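Local coordinates for OmpA family protein (Klebsiella pneumoniae subsp. pneumoniae, PDB 7RJJ) that probably binds peptidoglycan through its OmpA-like domain, whose pocket here holds D-alanine, at residues A48-S53 and N109-I114. Numbering follows the deposited sequence.
With DAL (D-alanine), chain C.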
loop_
_atom_site.group_PDB
_atom_site.type_symbol
_atom_site.label_atom_id
_atom_site.label_comp_id
_atom_site.label_asym_id
_atom_site.label_seq_id
_atom_site.Cartn_x
_atom_site.Cartn_y
_atom_site.Cartn_z
ATOM N N ALA A 48 3.882 0.507 1.556
ATOM C CA ALA A 48 4.594 1.209 0.465
ATOM C C ALA A 48 3.637 1.537 -0.679
ATOM O O ALA A 48 2.959 0.603 -1.197
ATOM C CB ALA A 48 5.749 0.369 -0.016
ATOM N N GLY A 49 3.562 2.823 -1.022
ATOM C CA GLY A 49 2.710 3.275 -2.138
ATOM C C GLY A 49 3.493 3.365 -3.433
ATOM O O GLY A 49 4.737 3.595 -3.404
ATOM N N HIS A 50 2.776 3.242 -4.552
ATOM C CA HIS A 50 3.386 3.276 -5.898
ATOM C C HIS A 50 2.468 4.042 -6.849
ATOM O O HIS A 50 1.273 4.240 -6.517
ATOM C CB HIS A 50 3.593 1.854 -6.419
ATOM C CG HIS A 50 4.489 1.007 -5.581
ATOM N ND1 HIS A 50 5.817 0.831 -5.890
ATOM C CD2 HIS A 50 4.243 0.250 -4.492
ATOM C CE1 HIS A 50 6.374 0.023 -5.011
ATOM N NE2 HIS A 50 5.429 -0.349 -4.127
ATOM N N THR A 51 3.013 4.425 -7.992
ATOM C CA THR A 51 2.228 5.153 -9.024
ATOM C C THR A 51 2.587 4.606 -10.401
ATOM O O THR A 51 3.570 3.849 -10.493
ATOM C CB THR A 51 2.554 6.652 -9.032
ATOM O OG1 THR A 51 3.863 6.834 -9.574
ATOM C CG2 THR A 51 2.496 7.274 -7.655
ATOM N N ASP A 52 1.763 4.925 -11.406
ATOM C CA ASP A 52 2.133 4.586 -12.803
ATOM C C ASP A 52 3.123 5.689 -13.209
ATOM O O ASP A 52 3.350 6.608 -12.384
ATOM C CB ASP A 52 0.893 4.442 -13.695
ATOM C CG ASP A 52 0.040 5.692 -13.789
ATOM O OD1 ASP A 52 0.601 6.783 -13.613
ATOM O OD2 ASP A 52 -1.193 5.563 -14.029
ATOM N N SER A 53 3.695 5.625 -14.409
ATOM C CA SER A 53 4.703 6.651 -14.795
ATOM C C SER A 53 4.044 7.912 -15.389
ATOM O O SER A 53 4.785 8.744 -15.910
ATOM C CB SER A 53 5.692 6.062 -15.763
ATOM O OG SER A 53 5.027 5.671 -16.945
ATOM N N ASN A 109 -0.108 -0.645 -11.650
ATOM C CA ASN A 109 1.028 0.074 -11.010
ATOM C C ASN A 109 0.530 1.020 -9.906
ATOM O O ASN A 109 1.311 1.276 -8.950
ATOM C CB ASN A 109 1.893 0.776 -12.056
ATOM C CG ASN A 109 2.682 -0.200 -12.903
ATOM O OD1 ASN A 109 3.113 -1.251 -12.416
ATOM N ND2 ASN A 109 2.903 0.149 -14.165
ATOM N N ARG A 110 -0.682 1.560 -10.044
ATOM C CA ARG A 110 -1.274 2.438 -9.001
ATOM C C ARG A 110 -1.647 1.516 -7.843
ATOM O O ARG A 110 -2.776 0.994 -7.843
ATOM C CB ARG A 110 -2.475 3.198 -9.580
ATOM C CG ARG A 110 -2.131 4.043 -10.797
ATOM C CD ARG A 110 -3.276 4.934 -11.247
ATOM N NE ARG A 110 -4.451 4.224 -11.746
ATOM C CZ ARG A 110 -4.718 3.978 -13.039
ATOM N NH1 ARG A 110 -3.880 4.359 -13.984
ATOM N NH2 ARG A 110 -5.824 3.339 -13.378
ATOM N N ARG A 111 -0.744 1.346 -6.873
ATOM C CA ARG A 111 -1.032 0.310 -5.863
ATOM C C ARG A 111 -0.294 0.551 -4.545
ATOM O O ARG A 111 0.530 1.482 -4.448
ATOM C CB ARG A 111 -0.529 -1.007 -6.454
ATOM C CG ARG A 111 0.990 -1.102 -6.466
ATOM C CD ARG A 111 1.529 -2.210 -7.346
ATOM N NE ARG A 111 2.938 -2.460 -7.059
ATOM C CZ ARG A 111 3.952 -1.795 -7.591
ATOM N NH1 ARG A 111 3.734 -0.812 -8.455
ATOM N NH2 ARG A 111 5.191 -2.109 -7.252
ATOM N N VAL A 112 -0.594 -0.299 -3.574
ATOM C CA VAL A 112 0.118 -0.318 -2.268
ATOM C C VAL A 112 0.570 -1.760 -2.010
ATOM O O VAL A 112 -0.184 -2.695 -2.350
ATOM C CB VAL A 112 -0.760 0.240 -1.134
ATOM C CG1 VAL A 112 -0.310 -0.259 0.230
ATOM C CG2 VAL A 112 -0.839 1.757 -1.181
ATOM N N GLU A 113 1.785 -1.905 -1.488
ATOM C CA GLU A 113 2.421 -3.189 -1.114
ATOM C C GLU A 113 2.629 -3.156 0.405
ATOM O O GLU A 113 2.994 -2.070 0.914
ATOM C CB GLU A 113 3.782 -3.337 -1.799
ATOM C CG GLU A 113 3.752 -3.299 -3.318
ATOM C CD GLU A 113 3.248 -4.551 -4.012
ATOM O OE1 GLU A 113 2.865 -5.524 -3.301
ATOM O OE2 GLU A 113 3.271 -4.571 -5.274
ATOM N N ILE A 114 2.358 -4.261 1.093
ATOM C CA ILE A 114 2.552 -4.327 2.570
ATOM C C ILE A 114 3.574 -5.424 2.876
ATOM O O ILE A 114 3.474 -6.534 2.297
ATOM C CB ILE A 114 1.213 -4.546 3.304
ATOM C CG1 ILE A 114 0.252 -3.376 3.072
ATOM C CG2 ILE A 114 1.439 -4.787 4.791
ATOM C CD1 ILE A 114 -1.141 -3.589 3.619
HETATM N N DAL C . 0.969 8.728 -12.171
HETATM C CA DAL C . -0.521 8.801 -12.071
HETATM C CB DAL C . -0.949 10.224 -11.821
HETATM C C DAL C . -1.017 7.854 -10.970
HETATM O O DAL C . -2.153 7.963 -10.512
HETATM O OXT DAL C . -0.312 6.944 -10.525
HETATM O O HOH W 1 4.788 1.579 -9.881
#
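H50 and R111 stack next to the A48/E113 and G49/V112 pairs of the central antiparallel strands, 43-49 and 112-117, of the OmpA-like peptidoglycan-binding domain. The guanidinium of R111 lies almost flat on the imidazole, centres 3.6 Å apart and planes 20° apart, with NH2 over the middle of the ring. R111 CG sits between its own backbone N and carbonyl carbon (chi1 73°), and the extended chain beyond carries the guanidinium across to H50. R111 NE makes a nearly straight salt bridge of 2.8 Å to E113 OE2, in the guanidinium plane; NH1 bonds N109 O, tilted out of that plane, and NH2 bonds R95 O. Together these should restrict its rotation. E113 CG packs 3.5 Å from H50 NE2, while the ring of Y91 meets the imidazole with nearly parallel planes. H50 and R111 are buried, E113 partly exposed. The backbone here is tightly zipped: A48 N to E113 O and E113 N to A48 O, each 2.8 Å, with H50 N reaching R111 O along a more bent path. Toward the pocket, where the second chain comes from helix 103-109, a water bridges T51 O and R111 NH1. D52 and the partly exposed R110 run side by side there: R110 NH1 donates to D52 OD2 (2.9 Å) in a salt bridge within the guanidinium plane, the carboxylate standing at 88° to it; R110 NE also bonds F15 O. D-alanine lies against both residues, its carboxylate further held by R67 and G18, consistent with recognition of a peptidoglycan stem peptide. D52 N donates to OXT of D-alanine over 3.0 Å, and R110 CD rests 3.3 Å from the ligand's O.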